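Competence/damage-inducible protein CinA (Agrobacterium tumefaciens, PDB 2A9S) probably deamidates nicotinamide mononucleotide, as characterised members of the CinA family do. Local coordinates at residues A51-T59 / G93-N101; V104-P112 / R147-A158. All coordinates share one frame; numbering follows the deposited sequence. Where two conformers were deposited one is given.

Interaction 1: residues A51-T59 / G93-N101; sequences AVVDRGFVT and GALYRSRAN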
ATOM      1  N   ALA A  51      11.670   7.101   8.692  1.00 15.18           N
ATOM      2  CA  ALA A  51      12.792   7.886   8.187  1.00 15.06           C
ATOM      3  C   ALA A  51      13.063   7.622   6.714  1.00 15.14           C
ATOM      4  O   ALA A  51      13.708   8.442   6.040  1.00 15.23           O
ATOM      5  CB  ALA A  51      14.051   7.582   8.989  1.00 14.63           C
ATOM      6  N   VAL A  52      12.581   6.473   6.227  1.00 13.85           N
ATOM      7  CA  VAL A  52      13.020   5.930   4.935  1.00 13.25           C
ATOM      8  C   VAL A  52      11.872   5.819   3.931  1.00 13.47           C
ATOM      9  O   VAL A  52      12.060   6.042   2.745  1.00 12.68           O
ATOM     10  CB  VAL A  52      13.683   4.529   5.124  1.00 14.27           C
ATOM     11  CG1 VAL A  52      13.955   3.814   3.759  1.00 12.54           C
ATOM     12  CG2 VAL A  52      14.965   4.639   5.953  1.00 13.45           C
ATOM     13  N   VAL A  53      10.681   5.452   4.402  1.00 13.35           N
ATOM     14  CA  VAL A  53       9.598   5.203   3.471  1.00 14.29           C
ATOM     15  C   VAL A  53       8.865   6.519   3.176  1.00 14.88           C
ATOM     16  O   VAL A  53       8.273   7.128   4.068  1.00 16.43           O
ATOM     17  CB  VAL A  53       8.642   4.095   3.975  1.00 14.53           C
ATOM     18  CG1 VAL A  53       7.543   3.881   2.954  1.00 15.93           C
ATOM     19  CG2 VAL A  53       9.371   2.795   4.199  1.00 12.98           C
ATOM     20  N   ASP A  54       8.925   6.963   1.933  1.00 13.91           N
ATOM     21  CA  ASP A  54       8.360   8.254   1.581  1.00 14.64           C
ATOM     22  C   ASP A  54       6.876   8.120   1.289  1.00 14.80           C
ATOM     23  O   ASP A  54       6.056   8.701   2.011  1.00 16.94           O
ATOM     24  CB  ASP A  54       9.117   8.869   0.426  1.00 14.43           C
ATOM     25  CG  ASP A  54       8.602  10.266   0.062  1.00 17.67           C
ATOM     26  OD1 ASP A  54       8.636  11.144   0.960  1.00 21.56           O
ATOM     27  OD2 ASP A  54       8.182  10.459  -1.098  1.00 17.94           O
ATOM     28  N   ARG A  55       6.533   7.346   0.269  1.00 13.06           N
ATOM     29  CA  ARG A  55       5.121   7.108  -0.037  1.00 12.23           C
ATOM     30  C   ARG A  55       4.978   5.857  -0.860  1.00 11.86           C
ATOM     31  O   ARG A  55       5.960   5.306  -1.366  1.00 12.44           O
ATOM     32  CB  ARG A  55       4.493   8.308  -0.777  1.00 11.44           C
ATOM     33  CG  ARG A  55       5.107   8.547  -2.153  1.00 12.56           C
ATOM     34  CD  ARG A  55       4.715   9.911  -2.726  1.00 13.31           C
ATOM     35  NE  ARG A  55       5.286  10.994  -1.941  1.00 14.32           N
ATOM     36  CZ  ARG A  55       4.939  12.274  -2.053  1.00 17.05           C
ATOM     37  NH1 ARG A  55       3.999  12.675  -2.932  1.00 16.49           N
ATOM     38  NH2 ARG A  55       5.524  13.151  -1.280  1.00 18.34           N
ATOM     39  N   GLY A  56       3.743   5.414  -1.012  1.00 10.94           N
ATOM     40  CA  GLY A  56       3.461   4.201  -1.751  1.00 11.27           C
ATOM     41  C   GLY A  56       2.226   4.398  -2.588  1.00 11.64           C
ATOM     42  O   GLY A  56       1.280   5.085  -2.146  1.00 10.32           O
ATOM     43  N   PHE A  57       2.230   3.769  -3.775  1.00 10.19           N
ATOM     44  CA  PHE A  57       1.092   3.808  -4.709  1.00 12.27           C
ATOM     45  C   PHE A  57       0.644   2.382  -4.923  1.00 12.79           C
ATOM     46  O   PHE A  57       1.471   1.536  -5.265  1.00 15.09           O
ATOM     47  CB  PHE A  57       1.541   4.374  -6.048  1.00 12.38           C
ATOM     48  CG  PHE A  57       2.255   5.712  -5.950  1.00 13.61           C
ATOM     49  CD1 PHE A  57       1.524   6.886  -6.084  1.00 17.62           C
ATOM     50  CD2 PHE A  57       3.628   5.795  -5.720  1.00 13.74           C
ATOM     51  CE1 PHE A  57       2.152   8.132  -6.005  1.00 17.97           C
ATOM     52  CE2 PHE A  57       4.255   7.033  -5.625  1.00 14.01           C
ATOM     53  CZ  PHE A  57       3.522   8.189  -5.764  1.00 16.50           C
ATOM     54  N   VAL A  58      -0.629   2.084  -4.661  1.00 11.53           N
ATOM     55  CA  VAL A  58      -1.130   0.777  -4.985  1.00 11.83           C
ATOM     56  C   VAL A  58      -2.036   0.987  -6.175  1.00 12.65           C
ATOM     57  O   VAL A  58      -3.104   1.561  -6.041  1.00 11.70           O
ATOM     58  CB  VAL A  58      -1.886   0.127  -3.803  1.00 12.28           C
ATOM     59  CG1 VAL A  58      -2.439  -1.235  -4.236  1.00 11.09           C
ATOM     60  CG2 VAL A  58      -0.977   0.032  -2.580  1.00 11.76           C
ATOM     61  N   THR A  59      -1.567   0.560  -7.351  1.00 14.28           N
ATOM     62  CA  THR A  59      -2.218   0.890  -8.616  1.00 14.73           C
ATOM     63  C   THR A  59      -2.739  -0.425  -9.171  1.00 17.88           C
ATOM     64  O   THR A  59      -2.177  -0.996 -10.121  1.00 18.59           O
ATOM     65  CB  THR A  59      -1.235   1.560  -9.576  1.00 14.06           C
ATOM     66  OG1 THR A  59      -0.054   0.753  -9.688  1.00 10.45           O
ATOM     67  CG2 THR A  59      -0.839   2.958  -9.043  1.00 11.56           C
ATOM     68  N   GLY A  93       7.532   6.712 -12.759  1.00 16.20           N
ATOM     69  CA  GLY A  93       6.439   7.497 -12.158  1.00 15.55           C
ATOM     70  C   GLY A  93       6.493   7.605 -10.639  1.00 15.56           C
ATOM     71  O   GLY A  93       6.300   8.696 -10.067  1.00 15.49           O
ATOM     72  N   ALA A  94       6.766   6.479  -9.968  1.00 15.16           N
ATOM     73  CA  ALA A  94       6.762   6.473  -8.505  1.00 15.77           C
ATOM     74  C   ALA A  94       7.925   7.279  -7.961  1.00 17.10           C
ATOM     75  O   ALA A  94       7.845   7.845  -6.855  1.00 17.17           O
ATOM     76  CB  ALA A  94       6.799   5.051  -7.951  1.00 14.66           C
ATOM     77  N   LEU A  95       9.000   7.335  -8.737  1.00 17.42           N
ATOM     78  CA  LEU A  95      10.198   8.022  -8.336  1.00 19.77           C
ATOM     79  C   LEU A  95       9.998   9.526  -8.462  1.00 20.04           C
ATOM     80  O   LEU A  95      10.207  10.271  -7.495  1.00 20.09           O
ATOM     81  CB  LEU A  95      11.404   7.552  -9.175  1.00 19.55           C
ATOM     82  CG  LEU A  95      12.732   8.191  -8.788  1.00 20.46           C
ATOM     83  CD1 LEU A  95      13.143   7.870  -7.367  1.00 20.75           C
ATOM     84  CD2 LEU A  95      13.819   7.790  -9.824  1.00 21.23           C
ATOM     85  N   TYR A  96       9.551   9.977  -9.631  0.50 20.80           N
ATOM     86  CA  TYR A  96       9.444  11.417  -9.894  0.50 21.46           C
ATOM     87  C   TYR A  96       8.114  12.064  -9.446  0.50 21.17           C
ATOM     88  O   TYR A  96       7.961  13.288  -9.519  0.50 21.64           O
ATOM     89  CB  TYR A  96       9.851  11.764 -11.350  0.50 21.62           C
ATOM     90  CG  TYR A  96      11.304  11.417 -11.656  0.50 22.13           C
ATOM     91  CD1 TYR A  96      12.352  12.158 -11.109  0.50 23.71           C
ATOM     92  CD2 TYR A  96      11.631  10.339 -12.471  0.50 23.07           C
ATOM     93  CE1 TYR A  96      13.684  11.829 -11.361  0.50 23.23           C
ATOM     94  CE2 TYR A  96      12.956  10.007 -12.733  0.50 22.45           C
ATOM     95  CZ  TYR A  96      13.972  10.749 -12.173  0.50 22.70           C
ATOM     96  OH  TYR A  96      15.284  10.425 -12.441  0.50 23.81           O
ATOM     97  N   ARG A  97       7.183  11.251  -8.939  1.00 21.02           N
ATOM     98  CA  ARG A  97       6.031  11.750  -8.182  1.00 19.89           C
ATOM     99  C   ARG A  97       6.195  11.532  -6.657  1.00 19.03           C
ATOM    100  O   ARG A  97       5.211  11.369  -5.910  1.00 18.56           O
ATOM    101  CB  ARG A  97       4.722  11.184  -8.726  1.00 20.30           C
ATOM    102  CG  ARG A  97       4.427  11.714 -10.129  1.00 23.29           C
ATOM    103  CD  ARG A  97       3.326  10.977 -10.811  1.00 26.59           C
ATOM    104  NE  ARG A  97       3.195  11.347 -12.232  1.00 29.11           N
ATOM    105  CZ  ARG A  97       2.037  11.400 -12.891  1.00 29.55           C
ATOM    106  NH1 ARG A  97       0.886  11.158 -12.277  1.00 28.09           N
ATOM    107  NH2 ARG A  97       2.023  11.716 -14.174  1.00 31.44           N
ATOM    108  N   SER A  98       7.451  11.541  -6.203  1.00 17.58           N
ATOM    109  CA  SER A  98       7.762  11.401  -4.791  1.00 17.43           C
ATOM    110  C   SER A  98       9.032  12.162  -4.459  1.00 16.91           C
ATOM    111  O   SER A  98       9.659  12.748  -5.367  1.00 18.15           O
ATOM    112  CB  SER A  98       7.926   9.926  -4.427  1.00 17.16           C
ATOM    113  OG  SER A  98       9.226   9.454  -4.739  1.00 16.27           O
ATOM    114  N   ARG A  99       9.411  12.130  -3.182  1.00 16.47           N
ATOM    115  CA  ARG A  99      10.668  12.703  -2.727  1.00 17.49           C
ATOM    116  C   ARG A  99      11.700  11.620  -2.486  1.00 16.79           C
ATOM    117  O   ARG A  99      12.728  11.891  -1.886  1.00 17.74           O
ATOM    118  CB  ARG A  99      10.469  13.520  -1.432  1.00 18.01           C
ATOM    119  CG  ARG A  99       9.238  14.377  -1.439  1.00 22.66           C
ATOM    120  CD  ARG A  99       9.320  15.424  -0.357  1.00 32.74           C
ATOM    121  NE  ARG A  99       8.791  16.700  -0.840  1.00 37.50           N
ATOM    122  CZ  ARG A  99       9.544  17.739  -1.196  1.00 40.52           C
ATOM    123  NH1 ARG A  99      10.873  17.681  -1.108  1.00 41.26           N
ATOM    124  NH2 ARG A  99       8.961  18.848  -1.633  1.00 43.39           N
ATOM    125  N   ALA A 100      11.468  10.411  -2.997  1.00 16.01           N
ATOM    126  CA  ALA A 100      12.383   9.303  -2.736  1.00 15.55           C
ATOM    127  C   ALA A 100      13.623   9.392  -3.614  1.00 15.09           C
ATOM    128  O   ALA A 100      13.605   9.986  -4.692  1.00 15.94           O
ATOM    129  CB  ALA A 100      11.702   7.967  -2.969  1.00 15.51           C
ATOM    130  N   ASN A 101      14.694   8.780  -3.133  1.00 15.29           N
ATOM    131  CA  ASN A 101      15.856   8.488  -3.952  1.00 14.65           C
ATOM    132  C   ASN A 101      15.715   7.264  -4.856  1.00 15.11           C
ATOM    133  O   ASN A 101      16.322   7.229  -5.927  1.00 14.82           O
ATOM    134  CB  ASN A 101      17.074   8.297  -3.068  1.00 15.41           C
ATOM    135  CG  ASN A 101      17.260   9.439  -2.104  1.00 16.41           C
ATOM    136  OD1 ASN A 101      16.720   9.443  -0.996  1.00 19.06           O
ATOM    137  ND2 ASN A 101      18.013  10.448  -2.544  1.00 20.42           N
TER
HETATM  138  O   HOH W   1       2.569  11.652  -5.536  1.00 38.46           O
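Arg99 meets Asp54 through a hydrogen bond from its backbone N to the carboxylate, 2.9 Å from N to OD2 and nearly straight at 160°. The same oxygen takes Arg55 NE at 3.1 Å in a salt bridge, and the two donors come from opposite faces of the carboxylate plane, a double grip that should fix its rotation. The short Asp54 chain, with CG anti to the backbone N (chi1 -177°), brings OD2 to the Arg99 N-H while keeping it beside Arg55. Around it the packing is close, with Ser98 CB 3.4 Å from Asp54 OD2 and Ser98 CA lying over one face of the Arg55 guanidinium. Ser98 OG accepts from Ala100 N at 3.0 Å in an ST turn. Farther along, Phe57 CD2 lies 3.9 Å from Ala94 CB, whose lone methyl lets the ring approach the helix, and the ring edge meets Arg97 O. The outer side is looser: a water joins Arg55 NH1 to Arg97 O, and the exposed Arg97 and Arg99 lead their charged ends away from the strand. Arg55 itself reaches on to Asp67 and Asp63 of the second subunit. Helix 84-96 and its exit loop thus pack against strand 53-59 within a beta-alpha-beta crossover of an alpha/beta fold.

Interaction 2: residues V104-P112 / R147-A158; sequences VAVTGIAGP and RTEIRLATVRTA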
ATOM      1  N   VAL A 104      10.649   1.242  -6.238  1.00 11.14           N
ATOM      2  CA  VAL A 104      10.511  -0.131  -6.722  1.00 10.44           C
ATOM      3  C   VAL A 104       9.069  -0.301  -7.186  1.00 10.17           C
ATOM      4  O   VAL A 104       8.136   0.125  -6.484  1.00 10.10           O
ATOM      5  CB  VAL A 104      10.896  -1.194  -5.631  1.00 10.27           C
ATOM      6  CG1 VAL A 104      10.069  -1.011  -4.330  1.00 15.06           C
ATOM      7  CG2 VAL A 104      10.844  -2.659  -6.235  1.00 12.67           C
ATOM      8  N   ALA A 105       8.904  -0.955  -8.341  1.00  9.98           N
ATOM      9  CA  ALA A 105       7.599  -1.165  -8.964  1.00 10.04           C
ATOM     10  C   ALA A 105       7.417  -2.643  -9.302  1.00 10.07           C
ATOM     11  O   ALA A 105       8.361  -3.281  -9.767  1.00  9.75           O
ATOM     12  CB  ALA A 105       7.495  -0.331 -10.253  1.00 11.36           C
ATOM     13  N   VAL A 106       6.223  -3.173  -9.068  1.00  9.44           N
ATOM     14  CA  VAL A 106       5.948  -4.586  -9.398  1.00  9.88           C
ATOM     15  C   VAL A 106       4.612  -4.698 -10.112  1.00 10.68           C
ATOM     16  O   VAL A 106       3.625  -4.016  -9.729  1.00  9.69           O
ATOM     17  CB  VAL A 106       6.003  -5.537  -8.143  1.00  9.81           C
ATOM     18  CG1 VAL A 106       7.365  -5.440  -7.446  1.00 10.35           C
ATOM     19  CG2 VAL A 106       4.856  -5.264  -7.142  1.00 10.12           C
ATOM     20  N   THR A 107       4.572  -5.540 -11.158  1.00 10.80           N
ATOM     21  CA  THR A 107       3.330  -5.810 -11.854  1.00 12.34           C
ATOM     22  C   THR A 107       3.351  -7.293 -12.248  1.00 13.26           C
ATOM     23  O   THR A 107       4.335  -7.759 -12.864  1.00 12.24           O
ATOM     24  CB  THR A 107       3.093  -4.900 -13.108  1.00 12.79           C
ATOM     25  OG1 THR A 107       1.854  -5.276 -13.725  1.00 12.96           O
ATOM     26  CG2 THR A 107       4.219  -4.988 -14.127  1.00 13.08           C
ATOM     27  N   GLY A 108       2.335  -8.035 -11.810  1.00 12.09           N
ATOM     28  CA  GLY A 108       2.344  -9.483 -12.085  1.00 13.24           C
ATOM     29  C   GLY A 108       0.994 -10.139 -11.940  1.00 13.65           C
ATOM     30  O   GLY A 108      -0.023  -9.443 -11.740  1.00 14.02           O
ATOM     31  N   ILE A 109       1.005 -11.481 -12.027  1.00 12.96           N
ATOM     32  CA  ILE A 109      -0.209 -12.280 -11.957  1.00 14.10           C
ATOM     33  C   ILE A 109      -0.146 -13.191 -10.741  1.00 13.33           C
ATOM     34  O   ILE A 109       0.535 -14.212 -10.772  1.00 12.08           O
ATOM     35  CB  ILE A 109      -0.405 -13.142 -13.228  1.00 13.54           C
ATOM     36  CG1 ILE A 109      -0.352 -12.233 -14.456  1.00 15.87           C
ATOM     37  CG2 ILE A 109      -1.715 -13.900 -13.129  1.00 13.95           C
ATOM     38  CD1 ILE A 109      -0.200 -12.976 -15.799  1.00 15.40           C
ATOM     39  N   ALA A 110      -0.833 -12.806  -9.672  1.00 12.64           N
ATOM     40  CA  ALA A 110      -0.795 -13.608  -8.430  1.00 12.87           C
ATOM     41  C   ALA A 110      -1.741 -14.814  -8.500  1.00 13.27           C
ATOM     42  O   ALA A 110      -1.589 -15.786  -7.752  1.00 13.50           O
ATOM     43  CB  ALA A 110      -1.070 -12.728  -7.177  1.00 13.33           C
ATOM     44  N   GLY A 111      -2.687 -14.759  -9.433  1.00 13.15           N
ATOM     45  CA  GLY A 111      -3.679 -15.808  -9.576  1.00 14.29           C
ATOM     46  C   GLY A 111      -4.655 -15.826  -8.412  1.00 14.65           C
ATOM     47  O   GLY A 111      -4.582 -14.958  -7.496  1.00 15.26           O
ATOM     48  N   PRO A 112      -5.556 -16.825  -8.389  1.00 15.20           N
ATOM     49  CA  PRO A 112      -5.622 -18.037  -9.213  1.00 15.43           C
ATOM     50  C   PRO A 112      -5.981 -17.765 -10.691  1.00 16.09           C
ATOM     51  O   PRO A 112      -5.548 -18.523 -11.575  1.00 17.37           O
ATOM     52  CB  PRO A 112      -6.718 -18.848  -8.502  1.00 15.10           C
ATOM     53  CG  PRO A 112      -7.616 -17.808  -7.962  1.00 15.97           C
ATOM     54  CD  PRO A 112      -6.678 -16.774  -7.433  1.00 15.03           C
ATOM     55  N   ARG A 147      -1.733 -17.678  -4.390  1.00 11.18           N
ATOM     56  CA  ARG A 147      -1.828 -16.218  -4.463  1.00 10.09           C
ATOM     57  C   ARG A 147      -0.943 -15.520  -3.400  1.00 10.09           C
ATOM     58  O   ARG A 147      -0.135 -14.659  -3.747  1.00  9.80           O
ATOM     59  CB  ARG A 147      -3.297 -15.800  -4.341  1.00  9.81           C
ATOM     60  CG  ARG A 147      -3.503 -14.311  -4.496  1.00 10.61           C
ATOM     61  CD  ARG A 147      -4.969 -13.967  -4.389  1.00 12.15           C
ATOM     62  NE  ARG A 147      -5.227 -12.536  -4.518  1.00 12.98           N
ATOM     63  CZ  ARG A 147      -5.635 -11.897  -5.615  1.00 17.67           C
ATOM     64  NH1 ARG A 147      -5.802 -12.541  -6.779  1.00 18.54           N
ATOM     65  NH2 ARG A 147      -5.871 -10.585  -5.558  1.00 15.72           N
ATOM     66  N   THR A 148      -1.114 -15.888  -2.124  1.00 10.30           N
ATOM     67  CA  THR A 148      -0.293 -15.338  -1.047  1.00 10.56           C
ATOM     68  C   THR A 148       1.194 -15.691  -1.280  1.00 10.24           C
ATOM     69  O   THR A 148       2.087 -14.851  -1.107  1.00 10.42           O
ATOM     70  CB  THR A 148      -0.749 -15.875   0.352  1.00 11.68           C
ATOM     71  OG1 THR A 148      -2.131 -15.563   0.555  1.00 13.02           O
ATOM     72  CG2 THR A 148       0.055 -15.162   1.449  1.00 11.94           C
ATOM     73  N   GLU A 149       1.456 -16.943  -1.686  1.00  9.95           N
ATOM     74  CA  GLU A 149       2.824 -17.386  -1.998  1.00  9.84           C
ATOM     75  C   GLU A 149       3.541 -16.528  -3.056  1.00  9.40           C
ATOM     76  O   GLU A 149       4.699 -16.125  -2.850  1.00  9.41           O
ATOM     77  CB  GLU A 149       2.814 -18.866  -2.399  1.00 10.92           C
ATOM     78  CG  GLU A 149       2.393 -19.788  -1.244  1.00 11.68           C
ATOM     79  CD  GLU A 149       0.852 -19.988  -1.038  1.00 17.58           C
ATOM     80  OE1 GLU A 149      -0.010 -19.258  -1.577  1.00 13.88           O
ATOM     81  OE2 GLU A 149       0.485 -20.927  -0.287  1.00 19.80           O
ATOM     82  N   ILE A 150       2.846 -16.221  -4.158  1.00  8.26           N
ATOM     83  CA  ILE A 150       3.401 -15.356  -5.217  1.00  9.01           C
ATOM     84  C   ILE A 150       3.607 -13.917  -4.716  1.00  9.58           C
ATOM     85  O   ILE A 150       4.623 -13.295  -5.000  1.00  9.08           O
ATOM     86  CB  ILE A 150       2.505 -15.385  -6.505  1.00  9.18           C
ATOM     87  CG1 ILE A 150       2.584 -16.773  -7.173  1.00  9.10           C
ATOM     88  CG2 ILE A 150       2.907 -14.288  -7.507  1.00  7.75           C
ATOM     89  CD1 ILE A 150       1.409 -17.123  -8.092  1.00 10.34           C
ATOM     90  N   ARG A 151       2.626 -13.411  -3.980  1.00  9.41           N
ATOM     91  CA  ARG A 151       2.731 -12.070  -3.402  1.00  9.42           C
ATOM     92  C   ARG A 151       3.936 -11.942  -2.460  1.00  9.77           C
ATOM     93  O   ARG A 151       4.724 -10.979  -2.533  1.00  9.66           O
ATOM     94  CB  ARG A 151       1.410 -11.674  -2.732  1.00  8.75           C
ATOM     95  CG  ARG A 151       0.339 -11.372  -3.803  1.00  9.47           C
ATOM     96  CD  ARG A 151      -1.085 -11.573  -3.249  1.00 10.21           C
ATOM     97  NE  ARG A 151      -1.403 -10.890  -2.008  1.00 12.27           N
ATOM     98  CZ  ARG A 151      -1.883  -9.644  -1.911  1.00 11.68           C
ATOM     99  NH1 ARG A 151      -2.009  -8.855  -3.001  1.00 11.81           N
ATOM    100  NH2 ARG A 151      -2.219  -9.183  -0.714  1.00 14.55           N
ATOM    101  N   LEU A 152       4.114 -12.937  -1.596  1.00 10.32           N
ATOM    102  CA  LEU A 152       5.235 -12.871  -0.655  1.00 11.32           C
ATOM    103  C   LEU A 152       6.563 -13.056  -1.400  1.00 10.52           C
ATOM    104  O   LEU A 152       7.548 -12.389  -1.080  1.00 11.49           O
ATOM    105  CB  LEU A 152       5.071 -13.876   0.486  1.00 11.22           C
ATOM    106  CG  LEU A 152       3.904 -13.512   1.425  1.00 12.57           C
ATOM    107  CD1 LEU A 152       3.706 -14.637   2.424  1.00 15.46           C
ATOM    108  CD2 LEU A 152       4.158 -12.156   2.110  1.00 15.68           C
ATOM    109  N   ALA A 153       6.592 -13.950  -2.391  1.00 10.19           N
ATOM    110  CA  ALA A 153       7.781 -14.157  -3.218  1.00 10.48           C
ATOM    111  C   ALA A 153       8.171 -12.845  -3.915  1.00 10.40           C
ATOM    112  O   ALA A 153       9.364 -12.478  -3.981  1.00 10.47           O
ATOM    113  CB  ALA A 153       7.500 -15.242  -4.291  1.00 10.62           C
ATOM    114  N   THR A 154       7.151 -12.126  -4.372  1.00  9.57           N
ATOM    115  CA  THR A 154       7.373 -10.820  -5.007  1.00  9.30           C
ATOM    116  C   THR A 154       7.945  -9.784  -4.024  1.00  9.06           C
ATOM    117  O   THR A 154       8.892  -9.034  -4.366  1.00  8.61           O
ATOM    118  CB  THR A 154       6.073 -10.295  -5.695  1.00  9.50           C
ATOM    119  OG1 THR A 154       5.680 -11.225  -6.713  1.00 11.12           O
ATOM    120  CG2 THR A 154       6.295  -8.900  -6.362  1.00  9.56           C
ATOM    121  N   VAL A 155       7.384  -9.740  -2.817  1.00  9.37           N
ATOM    122  CA  VAL A 155       7.887  -8.830  -1.766  1.00 10.09           C
ATOM    123  C   VAL A 155       9.370  -9.099  -1.534  1.00  9.84           C
ATOM    124  O   VAL A 155      10.188  -8.164  -1.561  1.00  8.41           O
ATOM    125  CB  VAL A 155       7.070  -8.923  -0.426  1.00  9.66           C
ATOM    126  CG1 VAL A 155       7.785  -8.145   0.680  1.00  9.61           C
ATOM    127  CG2 VAL A 155       5.588  -8.420  -0.599  1.00  9.56           C
ATOM    128  N   ARG A 156       9.722 -10.381  -1.356  1.00 10.86           N
ATOM    129  CA  ARG A 156      11.121 -10.757  -1.174  1.00 11.46           C
ATOM    130  C   ARG A 156      12.021 -10.203  -2.308  1.00 12.18           C
ATOM    131  O   ARG A 156      13.021  -9.486  -2.074  1.00 11.54           O
ATOM    132  CB  ARG A 156      11.251 -12.280  -1.081  1.00 12.95           C
ATOM    133  CG  ARG A 156      12.748 -12.704  -0.925  1.00 14.03           C
ATOM    134  CD  ARG A 156      12.902 -14.207  -0.806  1.00 17.39           C
ATOM    135  NE  ARG A 156      12.240 -14.705   0.387  1.00 22.15           N
ATOM    136  CZ  ARG A 156      11.132 -15.441   0.370  1.00 26.83           C
ATOM    137  NH1 ARG A 156      10.601 -15.800  -0.801  1.00 25.95           N
ATOM    138  NH2 ARG A 156      10.565 -15.841   1.515  1.00 26.98           N
ATOM    139  N   THR A 157      11.677 -10.515  -3.549  1.00 11.49           N
ATOM    140  CA  THR A 157      12.515 -10.075  -4.670  1.00 12.33           C
ATOM    141  C   THR A 157      12.601  -8.544  -4.736  1.00 12.15           C
ATOM    142  O   THR A 157      13.673  -8.006  -5.012  1.00 11.87           O
ATOM    143  CB  THR A 157      11.993 -10.647  -5.999  1.00 11.69           C
ATOM    144  OG1 THR A 157      11.852 -12.077  -5.880  1.00 13.03           O
ATOM    145  CG2 THR A 157      12.939 -10.284  -7.163  1.00 11.79           C
ATOM    146  N   ALA A 158      11.474  -7.859  -4.501  1.00 11.04           N
ATOM    147  CA  ALA A 158      11.406  -6.391  -4.495  1.00 10.97           C
ATOM    148  C   ALA A 158      12.423  -5.811  -3.496  1.00 11.22           C
ATOM    149  O   ALA A 158      13.187  -4.868  -3.814  1.00 11.19           O
ATOM    150  CB  ALA A 158       9.997  -5.961  -4.135  1.00 11.75           C
TER
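From Val104 beside Ala158 to Ala110 beside Arg147, the two segments run nearly antiparallel, with 9.7 Å and 152° between the axes of strand 104-108 and helix 147-158. At the strand's start, Val104 CG2 lies 4.0 Å from Ala158 CB; Ala158 offers only a methyl here, so the helix can run near the strand. Val106 and Thr154 then meet tip to tip, Val106 CG1 to Thr154 CG2 at 3.8 Å. Thr154 can serve in this apolar seam because OG1 bonds back to Ile150 O, while its methyl, anti to the backbone N, faces the valine. Here the helix covers one face of the central sheet in an alpha/beta/alpha sandwich; Ala105 and Thr107, pointing the other way, touch helix 84-96. Beyond the strand the chain closes on the helix: Ala110 O receives a CA-H...O contact from Arg147 CA at 3.3 Å, and Ala110 CB fits among Arg147 CG, Ile150 CG2 and Arg151 CG. Gly111 adopts a positive phi (69°), which suits a residue without a side chain, ahead of the cis peptide bond to Pro112. The extended Arg147 chain lets NH1 donate a hydrogen bond to Gly111 O at 2.8 Å, from above the carbonyl plane, while its NH2 bonds to Thr44 O of the second subunit.

Overall arrangement
Interactions 1 and 2 lie on opposite sides of the chain's centre, their own centres about 19 Å apart, and follow one another along the chain: 93-101 leads almost at once into strand 102-108, on which 104-112 begins. They share one mixed sheet, in which strand 28-32 separates 53-59 from 102-108. Interaction 1 belongs to the layer of helix 84-96, interaction 2 to the layer of helix 147-167 on the other face. Each also reaches the second subunit. Beside interaction 1, Gly56 and Val58 pair antiparallel with a strand of that subunit, continuing the sheet across the interface; beside interaction 2, Arg151 forms a salt bridge with Glu45 of the second subunit.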